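PDB 2IVF: ethylbenzene dehydrogenase beta-subunit from Aromatoleum aromaticum, which is the iron-sulfur subunit of the complex and probably relays electrons through three SF4 clusters and one F3S cluster, bound in the manner of bacterial ferredoxins. Local coordinates for residues 217-228 / 341-352. Residues are numbered along the deposited sequence; the frame is centred on the assembly and turned at random.
Sequences RIEKGIANACNR and FGGFTNDPLTQS. With SF4 (iron/sulfur cluster), chain U; GOL (glycerol), chain O.
Asn346 grips the turn at Lys220 and Gly221 with two hydrogen bonds. Its ND2 donates to Lys220 O (2.9 Å), nearly in line with the C=O, and its backbone N reaches Gly221 O at 3.0 Å from above the carbonyl plane. With CG anti to the backbone N (chi1 -166°), the side chain carries its amide to Lys220 O while CB packs 3.8 Å from Ile222 CG1.

Other side chains pack on apolar and carbonyl atoms alike. Ile222 sets CG2 3.7 Å from Pro348 CA and CD1 close to Thr350 O. The Phe344 ring brings CE1 to 3.8 Å from Ile218 CB and turns its edge to Ile218 O; Phe341 CD1 meets Ala223 CB, its ring edge facing Asn227 O.

Among the charged groups, Arg228 lays one guanidinium face over Pro348 CD (3.5 Å from NH2), and NH2 also hydrogen-bonds O3 of a glycerol, probably from the crystallisation liquor. Arg217 holds Ala223 O side-on through NE and NH2. Both arginines form salt bridges to Glu107 of the alpha-subunit.

The C-terminal tail packs against the Schellman motif, with Gly221 at C-prime, that ends helix 215-218, and against the loop leading to Cys226, whose SG binds iron of an SF4 cluster in the 4Fe-4S dicluster domain.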
# COMPACT_ATOMS: atom_id res chain seq x y z
N ARG B 217 26.42 -5.86 2.27
CA ARG B 217 25.80 -5.71 3.60
C ARG B 217 26.15 -6.88 4.51
O ARG B 217 26.60 -6.69 5.64
CB ARG B 217 24.29 -5.66 3.47
CG ARG B 217 23.79 -4.35 2.93
CD ARG B 217 22.37 -4.44 2.54
NE ARG B 217 21.41 -4.74 3.65
CZ ARG B 217 20.57 -3.87 4.22
NH1 ARG B 217 20.51 -2.62 3.84
NH2 ARG B 217 19.73 -4.26 5.17
N ILE B 218 25.99 -8.10 3.98
CA ILE B 218 26.22 -9.28 4.77
C ILE B 218 27.71 -9.40 5.21
O ILE B 218 27.99 -9.85 6.29
CB ILE B 218 25.63 -10.56 4.13
CG1 ILE B 218 26.52 -11.09 3.09
CG2 ILE B 218 24.10 -10.43 3.71
CD1 ILE B 218 27.53 -12.04 3.72
N GLU B 219 28.65 -8.95 4.39
CA GLU B 219 30.06 -8.98 4.81
C GLU B 219 30.41 -8.01 5.95
O GLU B 219 31.48 -8.11 6.57
CB GLU B 219 30.95 -8.75 3.60
CG GLU B 219 30.92 -7.34 3.11
CD GLU B 219 31.65 -7.20 1.76
OE1 GLU B 219 32.08 -8.23 1.18
OE2 GLU B 219 31.75 -6.04 1.31
N LYS B 220 29.52 -7.05 6.21
CA LYS B 220 29.54 -6.21 7.40
C LYS B 220 28.56 -6.68 8.50
O LYS B 220 28.31 -5.95 9.43
CB LYS B 220 29.13 -4.77 7.02
CG LYS B 220 29.97 -4.11 5.92
CD LYS B 220 31.45 -4.12 6.23
CE LYS B 220 32.26 -3.41 5.12
NZ LYS B 220 33.67 -3.41 5.51
N GLY B 221 28.02 -7.89 8.38
CA GLY B 221 27.15 -8.46 9.42
C GLY B 221 25.75 -7.89 9.39
O GLY B 221 24.99 -8.07 10.35
N ILE B 222 25.41 -7.22 8.29
CA ILE B 222 24.09 -6.57 8.10
C ILE B 222 23.23 -7.52 7.25
O ILE B 222 23.65 -7.96 6.19
CB ILE B 222 24.17 -5.24 7.34
CG1 ILE B 222 25.18 -4.26 7.98
CG2 ILE B 222 22.79 -4.60 7.25
CD1 ILE B 222 25.48 -3.04 7.07
N ALA B 223 22.05 -7.86 7.74
CA ALA B 223 21.16 -8.79 7.03
C ALA B 223 20.83 -8.24 5.64
O ALA B 223 20.82 -7.02 5.45
CB ALA B 223 19.87 -8.99 7.87
N ASN B 224 20.59 -9.12 4.69
CA ASN B 224 20.16 -8.69 3.36
C ASN B 224 18.86 -7.94 3.44
O ASN B 224 18.03 -8.22 4.30
CB ASN B 224 20.07 -9.88 2.44
CG ASN B 224 19.12 -10.93 2.95
OD1 ASN B 224 19.21 -11.35 4.09
ND2 ASN B 224 18.23 -11.41 2.08
N ALA B 225 18.67 -6.98 2.54
CA ALA B 225 17.64 -5.96 2.68
C ALA B 225 16.22 -6.56 2.57
O ALA B 225 15.26 -6.12 3.26
CB ALA B 225 17.85 -4.86 1.62
N CYS B 226 16.04 -7.51 1.67
CA CYS B 226 14.69 -8.06 1.44
C CYS B 226 14.20 -8.87 2.63
O CYS B 226 13.00 -8.96 2.88
CB CYS B 226 14.63 -8.83 0.12
SG CYS B 226 15.76 -10.21 0.09
N ASN B 227 15.15 -9.47 3.36
CA ASN B 227 14.86 -10.12 4.61
C ASN B 227 14.68 -9.14 5.76
O ASN B 227 13.76 -9.28 6.54
CB ASN B 227 15.96 -11.11 4.93
CG ASN B 227 15.88 -12.36 4.12
OD1 ASN B 227 14.83 -12.68 3.52
ND2 ASN B 227 16.98 -13.14 4.13
N ARG B 228 15.58 -8.17 5.89
CA ARG B 228 15.58 -7.29 7.01
C ARG B 228 14.35 -6.38 6.95
O ARG B 228 13.72 -6.17 7.95
CB ARG B 228 16.83 -6.43 7.09
CG ARG B 228 16.90 -5.64 8.40
CD ARG B 228 18.20 -4.80 8.50
NE ARG B 228 18.16 -4.00 9.73
CZ ARG B 228 17.43 -2.89 9.85
NH1 ARG B 228 16.74 -2.43 8.81
NH2 ARG B 228 17.37 -2.27 11.01
N PHE B 341 17.57 -13.51 12.12
CA PHE B 341 18.62 -13.22 11.12
C PHE B 341 19.92 -13.90 11.29
O PHE B 341 20.87 -13.52 10.67
CB PHE B 341 18.81 -11.72 11.01
CG PHE B 341 17.52 -11.02 10.66
CD1 PHE B 341 17.03 -11.08 9.38
CD2 PHE B 341 16.77 -10.41 11.63
CE1 PHE B 341 15.83 -10.50 9.05
CE2 PHE B 341 15.56 -9.79 11.30
CZ PHE B 341 15.08 -9.85 10.02
N GLY B 342 19.99 -14.90 12.14
CA GLY B 342 21.12 -15.81 12.11
C GLY B 342 22.44 -15.16 12.45
O GLY B 342 23.49 -15.57 11.92
N GLY B 343 22.39 -14.15 13.32
CA GLY B 343 23.55 -13.36 13.72
C GLY B 343 23.89 -12.18 12.84
O GLY B 343 24.76 -11.38 13.20
N PHE B 344 23.22 -12.05 11.72
CA PHE B 344 23.32 -10.84 10.86
C PHE B 344 22.52 -9.71 11.43
O PHE B 344 21.46 -9.35 10.92
CB PHE B 344 22.92 -11.18 9.44
CG PHE B 344 23.93 -12.09 8.78
CD1 PHE B 344 25.02 -11.57 8.07
CD2 PHE B 344 23.80 -13.46 8.92
CE1 PHE B 344 25.94 -12.41 7.49
CE2 PHE B 344 24.73 -14.33 8.34
CZ PHE B 344 25.80 -13.82 7.62
N THR B 345 22.99 -9.19 12.54
CA THR B 345 22.20 -8.26 13.35
C THR B 345 22.84 -6.86 13.44
O THR B 345 22.41 -6.05 14.25
CB THR B 345 22.00 -8.76 14.80
OG1 THR B 345 23.26 -9.02 15.41
CG2 THR B 345 21.07 -10.02 14.83
N ASN B 346 23.86 -6.58 12.64
CA ASN B 346 24.43 -5.26 12.60
C ASN B 346 23.37 -4.33 12.05
O ASN B 346 22.66 -4.69 11.16
CB ASN B 346 25.64 -5.19 11.68
CG ASN B 346 26.45 -3.91 11.88
OD1 ASN B 346 26.19 -3.14 12.80
ND2 ASN B 346 27.47 -3.69 11.03
N ASP B 347 23.31 -3.12 12.58
CA ASP B 347 22.39 -2.11 12.01
C ASP B 347 22.90 -1.79 10.61
O ASP B 347 24.09 -1.91 10.35
CB ASP B 347 22.44 -0.84 12.83
CG ASP B 347 21.97 -1.04 14.24
OD1 ASP B 347 20.81 -1.45 14.41
OD2 ASP B 347 22.79 -0.81 15.15
N PRO B 348 22.01 -1.36 9.72
CA PRO B 348 22.37 -1.07 8.33
C PRO B 348 22.99 0.33 8.18
O PRO B 348 22.51 1.17 7.40
CB PRO B 348 21.02 -1.18 7.63
CG PRO B 348 20.06 -0.59 8.64
CD PRO B 348 20.55 -1.20 9.94
N LEU B 349 24.08 0.52 8.90
CA LEU B 349 24.72 1.80 9.10
C LEU B 349 26.24 1.72 8.90
O LEU B 349 26.96 2.68 9.16
CB LEU B 349 24.39 2.30 10.51
CG LEU B 349 22.92 2.56 10.84
CD1 LEU B 349 22.84 2.96 12.35
CD2 LEU B 349 22.33 3.67 9.91
N THR B 350 26.73 0.56 8.46
CA THR B 350 28.12 0.39 8.08
C THR B 350 28.23 0.30 6.56
O THR B 350 27.59 -0.56 5.93
CB THR B 350 28.72 -0.87 8.73
OG1 THR B 350 28.62 -0.74 10.15
CG2 THR B 350 30.18 -1.03 8.37
N GLN B 351 29.01 1.21 5.99
CA GLN B 351 29.24 1.27 4.57
C GLN B 351 30.34 0.30 4.16
O GLN B 351 31.13 -0.13 4.98
CB GLN B 351 29.69 2.67 4.17
CG GLN B 351 28.66 3.72 4.42
CD GLN B 351 29.14 5.07 4.01
OE1 GLN B 351 29.67 5.27 2.90
NE2 GLN B 351 28.96 6.04 4.92
N SER B 352 30.39 0.01 2.87
CA SER B 352 31.48 -0.76 2.26
C SER B 352 32.74 0.06 2.24
O SER B 352 32.65 1.30 2.16
CB SER B 352 31.11 -1.08 0.82
OG SER B 352 30.00 -1.94 0.78
OXT SER B 352 33.86 -0.49 2.33
FE1 SF4 U . 19.12 -10.48 -3.25
FE2 SF4 U . 18.06 -8.10 -3.56
FE3 SF4 U . 17.32 -9.62 -1.47
FE4 SF4 U . 19.76 -8.50 -1.44
S1 SF4 U . 17.76 -7.39 -1.37
S2 SF4 U . 19.30 -10.68 -0.99
S3 SF4 U . 20.32 -8.55 -3.70
S4 SF4 U . 16.95 -10.04 -3.75
C1 GOL O . 19.72 -6.77 11.03
O1 GOL O . 20.98 -6.50 10.32
C2 GOL O . 19.11 -5.80 12.09
O2 GOL O . 19.00 -6.30 13.42
C3 GOL O . 19.77 -4.50 12.42
O3 GOL O . 18.87 -3.83 13.24